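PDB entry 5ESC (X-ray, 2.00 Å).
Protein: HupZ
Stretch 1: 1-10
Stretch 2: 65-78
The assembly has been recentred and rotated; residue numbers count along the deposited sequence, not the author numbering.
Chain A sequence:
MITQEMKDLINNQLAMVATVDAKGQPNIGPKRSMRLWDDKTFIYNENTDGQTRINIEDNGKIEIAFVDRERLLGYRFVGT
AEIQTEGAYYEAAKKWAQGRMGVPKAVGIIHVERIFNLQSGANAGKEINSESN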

# COMPACT_ATOMS: atom_id res chain seq x y z
N MET A 1 -20.65 -2.33 -10.76
CA MET A 1 -19.18 -2.54 -10.52
C MET A 1 -18.76 -1.51 -9.41
O MET A 1 -18.43 -1.98 -8.34
CB MET A 1 -18.38 -2.48 -11.86
CG MET A 1 -16.88 -2.82 -11.82
SD MET A 1 -16.42 -4.53 -11.44
CE MET A 1 -14.72 -4.65 -12.01
N ILE A 2 -19.00 -0.15 -9.56
CA ILE A 2 -18.50 0.85 -8.59
C ILE A 2 -19.62 1.59 -7.84
O ILE A 2 -20.40 2.34 -8.40
CB ILE A 2 -17.58 1.90 -9.29
CG1 ILE A 2 -16.39 1.19 -9.94
CG2 ILE A 2 -17.09 3.02 -8.36
CD1 ILE A 2 -15.48 0.45 -9.02
N THR A 3 -19.73 1.51 -6.52
CA THR A 3 -20.78 2.16 -5.80
C THR A 3 -20.36 3.58 -5.44
O THR A 3 -19.17 3.95 -5.53
CB THR A 3 -21.00 1.37 -4.53
OG1 THR A 3 -19.78 1.43 -3.75
CG2 THR A 3 -21.32 -0.09 -4.89
N GLN A 4 -21.34 4.37 -5.01
CA GLN A 4 -21.09 5.74 -4.67
C GLN A 4 -20.08 5.80 -3.51
O GLN A 4 -19.16 6.66 -3.54
CB GLN A 4 -22.44 6.47 -4.35
CG GLN A 4 -22.31 7.95 -4.02
CD GLN A 4 -21.73 8.76 -5.16
OE1 GLN A 4 -22.10 8.58 -6.32
NE2 GLN A 4 -20.79 9.65 -4.84
N GLU A 5 -20.20 4.90 -2.52
CA GLU A 5 -19.23 4.82 -1.40
C GLU A 5 -17.82 4.61 -1.99
O GLU A 5 -16.92 5.37 -1.65
CB GLU A 5 -19.57 3.69 -0.39
CG GLU A 5 -18.67 3.62 0.88
CD GLU A 5 -18.93 2.35 1.73
OE1 GLU A 5 -20.09 1.87 1.77
OE2 GLU A 5 -17.97 1.82 2.34
N MET A 6 -17.67 3.64 -2.89
CA MET A 6 -16.40 3.46 -3.65
C MET A 6 -15.94 4.77 -4.24
O MET A 6 -14.80 5.09 -4.04
CB MET A 6 -16.46 2.39 -4.75
CG MET A 6 -16.42 0.97 -4.22
SD MET A 6 -16.70 -0.23 -5.50
CE MET A 6 -17.38 -1.73 -4.78
N LYS A 7 -16.82 5.55 -4.89
CA LYS A 7 -16.40 6.82 -5.55
C LYS A 7 -15.98 7.85 -4.57
O LYS A 7 -15.07 8.63 -4.86
CB LYS A 7 -17.46 7.42 -6.49
CG LYS A 7 -17.77 6.52 -7.65
CD LYS A 7 -18.90 7.10 -8.50
CE LYS A 7 -19.52 6.08 -9.47
NZ LYS A 7 -20.83 6.59 -10.04
N ASP A 8 -16.61 7.86 -3.39
CA ASP A 8 -16.32 8.87 -2.38
C ASP A 8 -14.93 8.68 -1.82
O ASP A 8 -14.22 9.66 -1.65
CB ASP A 8 -17.29 8.81 -1.20
CG ASP A 8 -18.73 9.12 -1.59
OD1 ASP A 8 -18.99 9.77 -2.65
OD2 ASP A 8 -19.58 8.67 -0.80
N LEU A 9 -14.58 7.43 -1.50
CA LEU A 9 -13.21 7.09 -1.06
C LEU A 9 -12.16 7.40 -2.07
O LEU A 9 -11.15 8.08 -1.77
CB LEU A 9 -13.07 5.62 -0.66
CG LEU A 9 -13.39 5.44 0.83
CD1 LEU A 9 -14.87 5.17 1.00
CD2 LEU A 9 -12.61 4.30 1.42
N ILE A 10 -12.42 6.92 -3.30
CA ILE A 10 -11.53 7.18 -4.41
C ILE A 10 -11.33 8.68 -4.54
O ILE A 10 -10.20 9.16 -4.74
CB ILE A 10 -12.07 6.60 -5.78
CG1 ILE A 10 -12.06 5.05 -5.74
CG2 ILE A 10 -11.23 7.14 -6.91
CD1 ILE A 10 -12.84 4.32 -6.80
N ALA A 65 -5.20 0.28 -3.07
CA ALA A 65 -6.02 0.43 -1.88
C ALA A 65 -6.41 1.88 -1.55
O ALA A 65 -5.60 2.80 -1.70
CB ALA A 65 -5.37 -0.31 -0.71
N PHE A 66 -7.67 2.08 -1.16
CA PHE A 66 -8.17 3.34 -0.70
C PHE A 66 -8.79 3.09 0.67
O PHE A 66 -9.66 2.21 0.79
CB PHE A 66 -9.29 3.87 -1.61
CG PHE A 66 -8.82 4.28 -2.94
CD1 PHE A 66 -8.29 5.54 -3.12
CD2 PHE A 66 -8.82 3.38 -4.01
CE1 PHE A 66 -7.90 5.96 -4.36
CE2 PHE A 66 -8.40 3.80 -5.26
CZ PHE A 66 -7.91 5.08 -5.42
N VAL A 67 -8.31 3.83 1.68
CA VAL A 67 -8.72 3.63 3.07
C VAL A 67 -9.20 4.97 3.67
O VAL A 67 -8.51 5.98 3.61
CB VAL A 67 -7.61 2.97 3.94
CG1 VAL A 67 -8.07 2.86 5.39
CG2 VAL A 67 -7.25 1.54 3.48
N ASP A 68 -10.44 5.00 4.15
CA ASP A 68 -10.88 6.14 4.95
C ASP A 68 -10.59 5.78 6.43
O ASP A 68 -11.32 4.95 7.03
CB ASP A 68 -12.36 6.42 4.76
CG ASP A 68 -12.84 7.64 5.61
OD1 ASP A 68 -12.27 7.90 6.70
OD2 ASP A 68 -13.72 8.37 5.11
N ARG A 69 -9.49 6.35 6.92
CA ARG A 69 -8.92 6.03 8.23
C ARG A 69 -9.94 6.25 9.37
O ARG A 69 -9.99 5.44 10.30
CB ARG A 69 -7.65 6.87 8.48
CG ARG A 69 -6.48 6.16 9.15
CD ARG A 69 -6.46 6.28 10.66
NE ARG A 69 -5.13 6.39 11.28
CZ ARG A 69 -4.28 7.41 11.10
NH1 ARG A 69 -4.54 8.39 10.23
NH2 ARG A 69 -3.13 7.42 11.75
N GLU A 70 -10.77 7.29 9.26
CA GLU A 70 -11.76 7.63 10.33
C GLU A 70 -13.19 7.05 10.25
O GLU A 70 -13.82 6.89 11.29
CB GLU A 70 -11.86 9.15 10.55
CG GLU A 70 -12.36 9.96 9.36
CD GLU A 70 -11.20 10.60 8.60
OE1 GLU A 70 -10.50 11.45 9.21
OE2 GLU A 70 -10.98 10.22 7.41
N ARG A 71 -13.74 6.76 9.07
CA ARG A 71 -15.01 6.00 9.02
C ARG A 71 -14.76 4.49 9.03
O ARG A 71 -15.70 3.71 8.99
CB ARG A 71 -15.89 6.43 7.85
CG ARG A 71 -16.35 7.86 8.02
CD ARG A 71 -17.31 8.33 6.94
NE ARG A 71 -17.67 9.74 7.19
CZ ARG A 71 -18.45 10.51 6.41
NH1 ARG A 71 -18.98 10.04 5.28
NH2 ARG A 71 -18.69 11.78 6.77
N LEU A 72 -13.48 4.11 9.09
CA LEU A 72 -13.03 2.73 9.00
C LEU A 72 -13.63 2.02 7.74
O LEU A 72 -14.23 0.94 7.81
CB LEU A 72 -13.31 2.00 10.32
CG LEU A 72 -12.70 2.51 11.66
CD1 LEU A 72 -13.49 1.90 12.83
CD2 LEU A 72 -11.21 2.18 11.79
N LEU A 73 -13.54 2.69 6.59
CA LEU A 73 -14.03 2.16 5.32
C LEU A 73 -12.80 1.99 4.39
O LEU A 73 -11.80 2.67 4.56
CB LEU A 73 -15.01 3.14 4.72
CG LEU A 73 -16.34 3.38 5.50
CD1 LEU A 73 -17.16 4.49 4.85
CD2 LEU A 73 -17.16 2.10 5.68
N GLY A 74 -12.91 1.08 3.41
CA GLY A 74 -11.88 0.96 2.41
C GLY A 74 -12.11 -0.12 1.40
O GLY A 74 -12.96 -1.05 1.62
N TYR A 75 -11.40 -0.01 0.29
CA TYR A 75 -11.52 -0.99 -0.79
C TYR A 75 -10.18 -1.24 -1.40
O TYR A 75 -9.32 -0.33 -1.45
CB TYR A 75 -12.46 -0.47 -1.86
CG TYR A 75 -13.90 -0.35 -1.41
CD1 TYR A 75 -14.79 -1.46 -1.46
CD2 TYR A 75 -14.37 0.87 -0.93
CE1 TYR A 75 -16.10 -1.33 -1.00
CE2 TYR A 75 -15.67 1.02 -0.47
CZ TYR A 75 -16.52 -0.06 -0.52
OH TYR A 75 -17.76 0.16 -0.07
N ARG A 76 -10.03 -2.44 -1.89
CA ARG A 76 -8.82 -2.88 -2.60
C ARG A 76 -9.28 -3.28 -4.03
O ARG A 76 -10.20 -4.11 -4.18
CB ARG A 76 -8.22 -4.10 -1.84
CG ARG A 76 -7.08 -4.85 -2.54
CD ARG A 76 -6.31 -5.79 -1.61
NE ARG A 76 -7.17 -6.85 -1.12
CZ ARG A 76 -7.22 -8.08 -1.61
NH1 ARG A 76 -6.41 -8.48 -2.57
NH2 ARG A 76 -8.09 -8.95 -1.10
N PHE A 77 -8.69 -2.64 -5.05
CA PHE A 77 -8.98 -2.91 -6.46
C PHE A 77 -7.80 -3.74 -7.02
O PHE A 77 -6.58 -3.35 -7.00
CB PHE A 77 -9.17 -1.61 -7.21
CG PHE A 77 -10.27 -0.77 -6.67
CD1 PHE A 77 -10.08 0.02 -5.57
CD2 PHE A 77 -11.54 -0.82 -7.22
CE1 PHE A 77 -11.12 0.75 -4.99
CE2 PHE A 77 -12.59 -0.07 -6.69
CZ PHE A 77 -12.37 0.72 -5.55
N VAL A 78 -8.11 -4.90 -7.56
CA VAL A 78 -7.10 -5.76 -8.11
C VAL A 78 -7.23 -5.85 -9.60
O VAL A 78 -8.37 -6.04 -10.09
CB VAL A 78 -7.18 -7.18 -7.54
CG1 VAL A 78 -6.06 -8.08 -8.12
CG2 VAL A 78 -7.07 -7.17 -6.02

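A helix laid across a β-hairpin offers the sheet one flank, and the N-terminal segment of HupZ illustrates how that flank is filled. Helix 4-10 crosses both strands of the hairpin at about a right angle; Glu5 and Met6 meet strand 73-78, while Leu9 and Ile10 touch both strands. The contact rests on side-chain packing, with no clear hydrogen bond across it. Before the helix begins, Ile2 already reaches the sheet: its CB points sideways, but its CD1 ends 3.7 Å from CE2 of Phe77, at the edge of that ring. Thr3 then caps the helix, its OG1 accepting from Met6 N at 3.2 Å, which satisfies an amide that has no carbonyl of a preceding turn to bind.

Gln4 faces elsewhere and bonds along the helix, NE2 donating to Asp8 OD1 at 2.8 Å. Glu5 turns toward the hairpin in an extended conformation (chi1 and chi2 both t), bringing its OE2 to 2.9 Å from Tyr75 OH and 3.4 Å from Leu73 CD2, so the carboxylate lies beside both a polar and an apolar neighbour. Met6 covers the same tyrosine: its CG sits 3.7 Å from the centroid of the Tyr75 ring, almost on the ring normal, a CH-pi contact over the face.

Lys7 points away, as the helical periodicity requires, and the next inward residue is Leu9, the most extensively covered in the contact. Its CD2 lies 3.6 Å from Gly74 CA and 3.6 Å from Leu73 O, fitting against the hairpin backbone. Leu73 O also accepts from Asp68 N at 2.7 Å, so the leucine packs on a paired part of the hairpin. Ile10 closes the series against two aromatics: its CG1 stands 4.0 Å from the centroid of the Phe66 ring, over the face, while its CD1 approaches Phe77 CZ at 3.8 Å.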